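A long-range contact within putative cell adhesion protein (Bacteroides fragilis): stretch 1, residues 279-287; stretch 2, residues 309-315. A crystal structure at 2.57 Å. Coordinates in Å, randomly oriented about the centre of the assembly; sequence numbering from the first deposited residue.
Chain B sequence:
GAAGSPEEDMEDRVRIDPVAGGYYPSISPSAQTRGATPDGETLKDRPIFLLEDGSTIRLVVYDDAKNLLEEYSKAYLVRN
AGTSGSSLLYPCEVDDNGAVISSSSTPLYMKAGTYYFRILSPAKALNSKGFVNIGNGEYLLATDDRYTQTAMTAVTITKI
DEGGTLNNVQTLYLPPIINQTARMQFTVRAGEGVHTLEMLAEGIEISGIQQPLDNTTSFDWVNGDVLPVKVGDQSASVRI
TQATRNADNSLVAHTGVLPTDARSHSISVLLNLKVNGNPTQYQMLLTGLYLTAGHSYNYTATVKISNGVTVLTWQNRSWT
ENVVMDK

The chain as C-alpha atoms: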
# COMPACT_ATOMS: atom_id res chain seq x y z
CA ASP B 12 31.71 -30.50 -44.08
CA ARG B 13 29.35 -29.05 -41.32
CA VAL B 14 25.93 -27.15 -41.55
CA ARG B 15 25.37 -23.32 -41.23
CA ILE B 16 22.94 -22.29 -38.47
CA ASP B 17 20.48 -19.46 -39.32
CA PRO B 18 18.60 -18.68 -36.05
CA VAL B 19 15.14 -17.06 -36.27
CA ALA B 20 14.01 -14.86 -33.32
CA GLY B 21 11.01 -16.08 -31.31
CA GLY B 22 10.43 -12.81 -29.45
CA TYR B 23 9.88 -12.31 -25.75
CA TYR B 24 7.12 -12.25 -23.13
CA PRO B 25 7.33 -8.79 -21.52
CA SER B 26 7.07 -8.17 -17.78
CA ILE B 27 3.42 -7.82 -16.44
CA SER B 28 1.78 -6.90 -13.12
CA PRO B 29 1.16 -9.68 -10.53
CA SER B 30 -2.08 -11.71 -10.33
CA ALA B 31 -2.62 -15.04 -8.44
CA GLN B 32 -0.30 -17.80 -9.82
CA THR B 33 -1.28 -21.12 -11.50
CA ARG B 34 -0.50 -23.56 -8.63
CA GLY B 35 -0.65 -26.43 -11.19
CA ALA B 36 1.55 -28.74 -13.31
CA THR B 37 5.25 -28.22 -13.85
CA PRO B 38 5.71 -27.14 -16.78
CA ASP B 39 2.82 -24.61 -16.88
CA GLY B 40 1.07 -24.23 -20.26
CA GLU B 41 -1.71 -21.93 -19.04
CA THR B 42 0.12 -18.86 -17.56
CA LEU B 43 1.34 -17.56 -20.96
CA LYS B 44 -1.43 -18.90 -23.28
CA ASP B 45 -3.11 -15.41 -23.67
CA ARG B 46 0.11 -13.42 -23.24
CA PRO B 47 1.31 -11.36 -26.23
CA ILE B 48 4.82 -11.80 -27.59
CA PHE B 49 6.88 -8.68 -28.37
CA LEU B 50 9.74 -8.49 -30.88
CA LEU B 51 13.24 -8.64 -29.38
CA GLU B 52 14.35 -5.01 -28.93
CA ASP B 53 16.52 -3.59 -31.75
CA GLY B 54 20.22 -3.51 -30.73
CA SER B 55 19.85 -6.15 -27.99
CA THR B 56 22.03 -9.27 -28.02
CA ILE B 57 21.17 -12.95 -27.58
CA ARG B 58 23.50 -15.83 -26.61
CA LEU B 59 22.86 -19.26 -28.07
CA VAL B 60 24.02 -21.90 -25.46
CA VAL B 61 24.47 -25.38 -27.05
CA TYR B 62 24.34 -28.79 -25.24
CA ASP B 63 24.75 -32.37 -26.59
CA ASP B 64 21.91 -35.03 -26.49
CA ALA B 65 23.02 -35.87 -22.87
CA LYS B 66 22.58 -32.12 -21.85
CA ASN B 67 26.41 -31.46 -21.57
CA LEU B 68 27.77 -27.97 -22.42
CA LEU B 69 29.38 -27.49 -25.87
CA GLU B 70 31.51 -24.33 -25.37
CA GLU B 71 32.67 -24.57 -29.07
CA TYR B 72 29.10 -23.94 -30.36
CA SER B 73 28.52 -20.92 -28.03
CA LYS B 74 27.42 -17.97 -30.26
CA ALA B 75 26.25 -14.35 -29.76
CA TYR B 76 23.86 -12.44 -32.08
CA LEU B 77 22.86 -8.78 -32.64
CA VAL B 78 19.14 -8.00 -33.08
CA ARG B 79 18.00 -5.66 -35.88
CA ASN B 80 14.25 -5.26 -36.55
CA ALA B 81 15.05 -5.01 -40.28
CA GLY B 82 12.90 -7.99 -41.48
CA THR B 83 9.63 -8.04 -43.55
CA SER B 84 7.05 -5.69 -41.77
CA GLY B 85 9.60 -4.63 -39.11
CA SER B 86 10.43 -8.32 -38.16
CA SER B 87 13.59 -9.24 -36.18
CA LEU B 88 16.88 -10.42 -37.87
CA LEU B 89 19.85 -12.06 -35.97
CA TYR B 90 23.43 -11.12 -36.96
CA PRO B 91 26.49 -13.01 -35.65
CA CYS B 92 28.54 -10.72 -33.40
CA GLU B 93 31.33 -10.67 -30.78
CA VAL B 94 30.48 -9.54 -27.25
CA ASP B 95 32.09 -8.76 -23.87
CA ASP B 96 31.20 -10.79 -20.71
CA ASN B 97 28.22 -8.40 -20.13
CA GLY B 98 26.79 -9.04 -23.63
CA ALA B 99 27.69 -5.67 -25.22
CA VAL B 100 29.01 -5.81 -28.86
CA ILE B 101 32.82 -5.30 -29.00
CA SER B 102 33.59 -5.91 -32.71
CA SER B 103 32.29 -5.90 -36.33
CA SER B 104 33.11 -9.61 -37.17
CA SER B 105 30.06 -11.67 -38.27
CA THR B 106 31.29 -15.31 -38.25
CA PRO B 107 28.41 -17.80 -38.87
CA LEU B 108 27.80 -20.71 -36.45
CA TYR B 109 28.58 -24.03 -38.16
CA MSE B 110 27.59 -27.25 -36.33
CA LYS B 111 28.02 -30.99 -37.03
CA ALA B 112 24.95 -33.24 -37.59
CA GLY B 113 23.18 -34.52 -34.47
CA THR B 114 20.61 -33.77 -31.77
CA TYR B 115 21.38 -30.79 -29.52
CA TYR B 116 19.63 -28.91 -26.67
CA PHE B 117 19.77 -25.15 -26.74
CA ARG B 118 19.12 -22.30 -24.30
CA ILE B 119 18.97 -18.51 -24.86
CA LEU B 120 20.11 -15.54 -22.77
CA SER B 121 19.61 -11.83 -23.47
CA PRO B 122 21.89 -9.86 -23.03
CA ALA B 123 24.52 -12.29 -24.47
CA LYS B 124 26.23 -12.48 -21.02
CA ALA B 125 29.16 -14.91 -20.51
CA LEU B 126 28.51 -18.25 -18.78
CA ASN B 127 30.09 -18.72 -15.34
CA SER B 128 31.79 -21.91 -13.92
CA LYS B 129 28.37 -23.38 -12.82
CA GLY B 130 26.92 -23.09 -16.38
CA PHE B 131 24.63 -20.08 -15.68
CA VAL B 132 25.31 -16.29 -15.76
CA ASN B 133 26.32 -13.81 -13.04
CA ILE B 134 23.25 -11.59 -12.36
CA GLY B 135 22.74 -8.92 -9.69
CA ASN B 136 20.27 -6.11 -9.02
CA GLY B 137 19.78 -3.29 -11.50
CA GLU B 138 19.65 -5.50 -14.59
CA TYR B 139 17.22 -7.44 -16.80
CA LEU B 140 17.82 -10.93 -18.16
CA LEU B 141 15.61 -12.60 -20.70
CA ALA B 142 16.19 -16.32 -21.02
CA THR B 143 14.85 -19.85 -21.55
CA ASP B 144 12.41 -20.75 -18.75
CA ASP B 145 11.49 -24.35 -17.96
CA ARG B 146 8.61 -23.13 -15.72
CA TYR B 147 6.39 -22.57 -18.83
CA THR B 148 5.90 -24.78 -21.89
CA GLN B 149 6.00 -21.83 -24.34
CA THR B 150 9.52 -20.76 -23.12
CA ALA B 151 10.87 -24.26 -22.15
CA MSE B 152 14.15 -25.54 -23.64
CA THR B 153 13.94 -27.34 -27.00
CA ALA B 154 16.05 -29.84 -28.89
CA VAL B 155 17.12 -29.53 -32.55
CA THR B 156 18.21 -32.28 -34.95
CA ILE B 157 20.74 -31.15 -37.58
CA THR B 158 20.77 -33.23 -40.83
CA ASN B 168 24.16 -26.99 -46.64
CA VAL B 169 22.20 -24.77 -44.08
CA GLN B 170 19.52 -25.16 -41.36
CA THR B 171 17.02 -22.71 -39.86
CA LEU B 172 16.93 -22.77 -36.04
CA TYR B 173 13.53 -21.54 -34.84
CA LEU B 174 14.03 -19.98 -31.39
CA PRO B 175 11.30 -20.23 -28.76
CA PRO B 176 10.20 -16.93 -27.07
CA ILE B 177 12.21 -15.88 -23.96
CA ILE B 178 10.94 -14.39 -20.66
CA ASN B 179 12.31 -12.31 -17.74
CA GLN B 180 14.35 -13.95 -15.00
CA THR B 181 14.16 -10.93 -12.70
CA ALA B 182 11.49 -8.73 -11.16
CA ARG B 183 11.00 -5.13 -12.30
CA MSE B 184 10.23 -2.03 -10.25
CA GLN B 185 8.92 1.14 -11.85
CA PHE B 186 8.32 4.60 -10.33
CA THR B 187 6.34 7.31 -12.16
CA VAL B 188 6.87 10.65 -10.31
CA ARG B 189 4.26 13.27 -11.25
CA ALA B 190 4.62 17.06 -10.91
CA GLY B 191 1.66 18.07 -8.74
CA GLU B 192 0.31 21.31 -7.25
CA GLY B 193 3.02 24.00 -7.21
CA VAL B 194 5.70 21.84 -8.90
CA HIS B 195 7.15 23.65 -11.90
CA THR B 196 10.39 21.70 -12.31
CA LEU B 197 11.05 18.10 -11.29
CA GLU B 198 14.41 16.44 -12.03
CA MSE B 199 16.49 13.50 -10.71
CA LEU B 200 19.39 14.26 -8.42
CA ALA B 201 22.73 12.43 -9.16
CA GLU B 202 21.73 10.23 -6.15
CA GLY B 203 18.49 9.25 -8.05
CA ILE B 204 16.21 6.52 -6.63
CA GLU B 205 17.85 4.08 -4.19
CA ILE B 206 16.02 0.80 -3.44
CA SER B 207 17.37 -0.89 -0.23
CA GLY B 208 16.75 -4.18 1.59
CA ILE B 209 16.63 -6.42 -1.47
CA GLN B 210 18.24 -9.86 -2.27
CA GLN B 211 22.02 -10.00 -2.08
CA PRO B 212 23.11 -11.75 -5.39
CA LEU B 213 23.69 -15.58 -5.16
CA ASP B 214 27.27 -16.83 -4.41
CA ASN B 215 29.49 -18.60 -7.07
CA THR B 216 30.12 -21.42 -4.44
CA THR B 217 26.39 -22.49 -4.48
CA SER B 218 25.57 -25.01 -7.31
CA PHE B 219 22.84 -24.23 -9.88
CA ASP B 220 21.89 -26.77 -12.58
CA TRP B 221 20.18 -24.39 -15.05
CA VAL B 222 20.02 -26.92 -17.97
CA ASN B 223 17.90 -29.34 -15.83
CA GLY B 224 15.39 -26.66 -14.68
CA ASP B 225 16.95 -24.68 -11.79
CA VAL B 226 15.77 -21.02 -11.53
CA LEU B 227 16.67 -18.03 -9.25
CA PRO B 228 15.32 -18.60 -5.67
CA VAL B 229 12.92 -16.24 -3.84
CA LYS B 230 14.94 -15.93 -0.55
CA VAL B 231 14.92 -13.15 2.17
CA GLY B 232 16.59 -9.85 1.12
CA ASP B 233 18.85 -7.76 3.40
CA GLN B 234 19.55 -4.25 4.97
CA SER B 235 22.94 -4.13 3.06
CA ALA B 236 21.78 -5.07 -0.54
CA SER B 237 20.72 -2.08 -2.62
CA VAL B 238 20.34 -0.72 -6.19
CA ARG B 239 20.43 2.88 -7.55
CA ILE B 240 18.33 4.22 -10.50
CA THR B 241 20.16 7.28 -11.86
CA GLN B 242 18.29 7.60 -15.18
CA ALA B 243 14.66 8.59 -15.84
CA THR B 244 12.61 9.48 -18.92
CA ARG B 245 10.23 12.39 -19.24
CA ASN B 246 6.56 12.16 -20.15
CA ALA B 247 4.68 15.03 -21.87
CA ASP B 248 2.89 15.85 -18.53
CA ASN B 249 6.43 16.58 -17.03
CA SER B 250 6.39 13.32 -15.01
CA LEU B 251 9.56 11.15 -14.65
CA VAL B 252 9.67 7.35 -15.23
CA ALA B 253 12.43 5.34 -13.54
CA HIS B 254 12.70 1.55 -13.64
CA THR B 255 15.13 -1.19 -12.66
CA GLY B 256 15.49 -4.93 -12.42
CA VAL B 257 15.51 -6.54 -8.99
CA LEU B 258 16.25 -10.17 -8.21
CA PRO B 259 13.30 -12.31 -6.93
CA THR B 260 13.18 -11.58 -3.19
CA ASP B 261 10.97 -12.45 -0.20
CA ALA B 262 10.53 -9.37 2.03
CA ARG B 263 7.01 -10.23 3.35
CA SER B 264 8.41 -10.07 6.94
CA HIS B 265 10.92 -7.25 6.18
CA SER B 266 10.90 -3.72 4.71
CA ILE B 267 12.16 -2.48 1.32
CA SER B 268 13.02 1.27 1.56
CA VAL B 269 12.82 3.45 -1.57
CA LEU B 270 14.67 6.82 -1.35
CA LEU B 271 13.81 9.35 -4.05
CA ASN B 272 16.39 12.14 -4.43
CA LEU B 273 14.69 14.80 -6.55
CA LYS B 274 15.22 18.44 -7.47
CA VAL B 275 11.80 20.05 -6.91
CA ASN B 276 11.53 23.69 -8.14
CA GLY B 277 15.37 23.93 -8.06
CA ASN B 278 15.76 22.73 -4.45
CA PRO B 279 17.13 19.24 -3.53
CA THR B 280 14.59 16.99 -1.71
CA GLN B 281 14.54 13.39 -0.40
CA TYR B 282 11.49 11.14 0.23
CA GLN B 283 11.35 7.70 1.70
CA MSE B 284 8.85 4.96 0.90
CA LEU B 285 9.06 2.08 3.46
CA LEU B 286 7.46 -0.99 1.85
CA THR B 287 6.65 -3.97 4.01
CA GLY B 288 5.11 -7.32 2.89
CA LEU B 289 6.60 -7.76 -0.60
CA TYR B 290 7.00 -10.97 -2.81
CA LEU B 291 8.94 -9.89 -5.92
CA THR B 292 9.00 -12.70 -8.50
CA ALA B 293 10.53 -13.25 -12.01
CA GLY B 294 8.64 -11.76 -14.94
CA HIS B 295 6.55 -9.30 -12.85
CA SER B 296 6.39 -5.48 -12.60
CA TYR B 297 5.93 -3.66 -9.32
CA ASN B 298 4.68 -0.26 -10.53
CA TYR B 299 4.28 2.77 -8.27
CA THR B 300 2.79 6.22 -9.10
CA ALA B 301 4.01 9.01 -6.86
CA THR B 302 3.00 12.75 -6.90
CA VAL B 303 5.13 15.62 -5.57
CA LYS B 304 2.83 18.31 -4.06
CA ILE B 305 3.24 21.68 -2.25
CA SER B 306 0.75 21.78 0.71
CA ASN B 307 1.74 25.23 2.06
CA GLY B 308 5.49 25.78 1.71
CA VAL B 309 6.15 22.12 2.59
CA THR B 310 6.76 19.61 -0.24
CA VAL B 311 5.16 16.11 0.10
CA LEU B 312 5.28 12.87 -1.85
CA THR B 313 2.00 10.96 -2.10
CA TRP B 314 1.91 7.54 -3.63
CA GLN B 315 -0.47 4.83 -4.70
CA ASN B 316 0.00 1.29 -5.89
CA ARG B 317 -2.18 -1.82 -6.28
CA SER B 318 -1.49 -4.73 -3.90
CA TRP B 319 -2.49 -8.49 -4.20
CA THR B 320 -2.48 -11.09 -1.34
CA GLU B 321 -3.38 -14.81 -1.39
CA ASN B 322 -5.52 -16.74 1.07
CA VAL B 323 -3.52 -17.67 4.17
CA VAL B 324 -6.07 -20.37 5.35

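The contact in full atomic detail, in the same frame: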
# COMPACT_ATOMS: atom_id res chain seq x y z
N PRO B 279 17.00 20.69 -3.74
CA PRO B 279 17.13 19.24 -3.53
C PRO B 279 16.22 18.75 -2.41
O PRO B 279 16.11 19.40 -1.36
CB PRO B 279 18.60 19.06 -3.15
CG PRO B 279 19.27 20.35 -3.49
CD PRO B 279 18.21 21.39 -3.27
N THR B 280 15.51 17.63 -2.66
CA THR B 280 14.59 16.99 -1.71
C THR B 280 14.88 15.49 -1.64
O THR B 280 15.51 14.95 -2.54
CB THR B 280 13.12 17.23 -2.11
OG1 THR B 280 12.83 16.53 -3.31
CG2 THR B 280 12.75 18.70 -2.26
N GLN B 281 14.41 14.82 -0.58
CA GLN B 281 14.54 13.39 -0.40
C GLN B 281 13.25 12.87 0.27
O GLN B 281 12.75 13.47 1.21
CB GLN B 281 15.81 13.03 0.39
CG GLN B 281 16.09 11.51 0.52
CD GLN B 281 17.34 11.20 1.31
OE1 GLN B 281 17.50 11.57 2.48
NE2 GLN B 281 18.25 10.47 0.70
N TYR B 282 12.70 11.78 -0.25
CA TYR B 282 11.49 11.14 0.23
C TYR B 282 11.72 9.69 0.40
O TYR B 282 12.33 9.06 -0.46
CB TYR B 282 10.31 11.34 -0.76
CG TYR B 282 10.10 12.77 -1.16
CD1 TYR B 282 9.43 13.65 -0.32
CD2 TYR B 282 10.59 13.27 -2.37
CE1 TYR B 282 9.24 14.98 -0.67
CE2 TYR B 282 10.41 14.60 -2.73
CZ TYR B 282 9.75 15.46 -1.87
OH TYR B 282 9.56 16.78 -2.21
N GLN B 283 11.19 9.12 1.46
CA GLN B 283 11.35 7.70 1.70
C GLN B 283 10.03 6.97 1.70
O GLN B 283 9.11 7.34 2.44
CB GLN B 283 12.06 7.46 3.04
CG GLN B 283 12.11 5.99 3.40
CD GLN B 283 12.96 5.76 4.59
OE1 GLN B 283 14.01 5.13 4.48
NE2 GLN B 283 12.53 6.27 5.73
N MSE B 284 9.96 5.88 0.91
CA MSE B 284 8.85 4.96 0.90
C MSE B 284 9.31 3.68 1.64
O MSE B 284 10.23 3.04 1.15
CB MSE B 284 8.39 4.62 -0.52
CG MSE B 284 7.72 5.73 -1.29
SE MSE B 284 7.61 5.28 -3.24
CE MSE B 284 7.15 3.47 -3.10
N LEU B 285 8.71 3.33 2.82
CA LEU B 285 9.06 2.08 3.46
C LEU B 285 7.99 1.09 3.09
O LEU B 285 6.82 1.36 3.32
CB LEU B 285 9.23 2.21 4.97
CG LEU B 285 10.63 2.63 5.42
CD1 LEU B 285 10.58 3.31 6.77
CD2 LEU B 285 11.58 1.45 5.48
N LEU B 286 8.37 0.02 2.38
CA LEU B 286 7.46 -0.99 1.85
C LEU B 286 7.66 -2.34 2.52
O LEU B 286 8.70 -3.00 2.39
CB LEU B 286 7.61 -1.11 0.32
CG LEU B 286 7.67 0.21 -0.47
CD1 LEU B 286 8.09 -0.01 -1.94
CD2 LEU B 286 6.38 1.00 -0.32
N THR B 287 6.66 -2.72 3.27
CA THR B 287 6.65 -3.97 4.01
C THR B 287 5.70 -4.95 3.27
O THR B 287 4.85 -4.49 2.49
CB THR B 287 6.28 -3.65 5.47
OG1 THR B 287 6.47 -4.79 6.32
CG2 THR B 287 4.88 -3.09 5.59
N VAL B 309 5.67 23.49 2.41
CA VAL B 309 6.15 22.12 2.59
C VAL B 309 5.86 21.27 1.32
O VAL B 309 4.77 21.31 0.74
CB VAL B 309 5.51 21.52 3.87
CG1 VAL B 309 3.99 21.48 3.79
CG2 VAL B 309 6.07 20.14 4.20
N THR B 310 6.87 20.51 0.90
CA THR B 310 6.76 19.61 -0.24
C THR B 310 6.48 18.19 0.29
O THR B 310 7.16 17.74 1.21
CB THR B 310 8.02 19.67 -1.14
OG1 THR B 310 9.05 18.86 -0.58
CG2 THR B 310 8.56 21.08 -1.30
N VAL B 311 5.49 17.49 -0.28
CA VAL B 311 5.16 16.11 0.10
C VAL B 311 5.12 15.19 -1.13
O VAL B 311 4.87 15.63 -2.25
CB VAL B 311 3.85 15.94 0.92
CG1 VAL B 311 4.07 16.37 2.35
CG2 VAL B 311 2.66 16.67 0.31
N LEU B 312 5.41 13.92 -0.89
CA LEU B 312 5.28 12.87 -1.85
C LEU B 312 4.12 12.01 -1.42
O LEU B 312 4.08 11.57 -0.27
CB LEU B 312 6.56 12.06 -2.01
CG LEU B 312 6.53 11.10 -3.19
CD1 LEU B 312 6.95 11.78 -4.45
CD2 LEU B 312 7.34 9.89 -2.95
N THR B 313 3.14 11.84 -2.30
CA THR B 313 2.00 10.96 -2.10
C THR B 313 2.13 9.81 -3.07
O THR B 313 2.41 10.05 -4.25
CB THR B 313 0.63 11.66 -2.32
OG1 THR B 313 0.48 11.95 -3.71
CG2 THR B 313 0.43 12.90 -1.50
N TRP B 314 1.87 8.59 -2.65
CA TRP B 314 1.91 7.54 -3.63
C TRP B 314 0.74 6.59 -3.47
O TRP B 314 0.02 6.61 -2.49
CB TRP B 314 3.24 6.78 -3.69
CG TRP B 314 3.49 5.83 -2.58
CD1 TRP B 314 3.32 4.47 -2.60
CD2 TRP B 314 4.07 6.15 -1.31
NE1 TRP B 314 3.74 3.93 -1.41
CE2 TRP B 314 4.19 4.93 -0.59
CE3 TRP B 314 4.46 7.35 -0.69
CZ2 TRP B 314 4.70 4.89 0.73
CZ3 TRP B 314 4.98 7.30 0.60
CH2 TRP B 314 5.08 6.09 1.30
N GLN B 315 0.52 5.85 -4.53
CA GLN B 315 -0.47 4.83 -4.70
C GLN B 315 0.13 3.68 -5.50
O GLN B 315 1.06 3.85 -6.31
CB GLN B 315 -1.73 5.40 -5.36
CG GLN B 315 -1.48 6.17 -6.66
CD GLN B 315 -2.59 7.15 -7.00
OE1 GLN B 315 -3.51 7.41 -6.20
NE2 GLN B 315 -2.50 7.74 -8.18

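Residues 279-286 and 310-315 lie in strands, running in roughly the same direction with 32° between their N-to-C vectors. Their axes approach no closer than 8.0 Å, and the nearest CA pair, Tyr 282 CA to Leu 312 CA, lies 6.8 Å apart. That spacing is too wide for backbone pairing, and no backbone hydrogen bond crosses; side chains make the contact. Alternation supplies them: the CA-to-CB bonds of Thr 280, Tyr 282 and Met 284 point toward the other strand, as do those of Thr 310, Leu 312 and Trp 314, and together the stretches bury 396 Å².

The one hydrogen bond across the contact joins Tyr 282 OH to Thr 310 OG1 at 2.7 Å, near the plane of the tyrosine ring. It lets the buried phenol keep a polar partner while its ring packs against aliphatic carbon: Leu 312 CB sits over one face, 3.7 Å from Tyr 282 CD1 and 25° off the ring normal.

Trp 314 offers a broad flat surface to selenomethionine Met 284. Met 284 CG lies 3.7 Å from Trp 314 CD2 and almost exactly on the normal through the six-membered ring, while SE stands over the five-membered ring, so the flexible, unbranched chain spans both. Leu 286 starts sideways, yet Leu 286 CD2 comes within 4.4 Å of Trp 314 CZ2, extending the apolar packing.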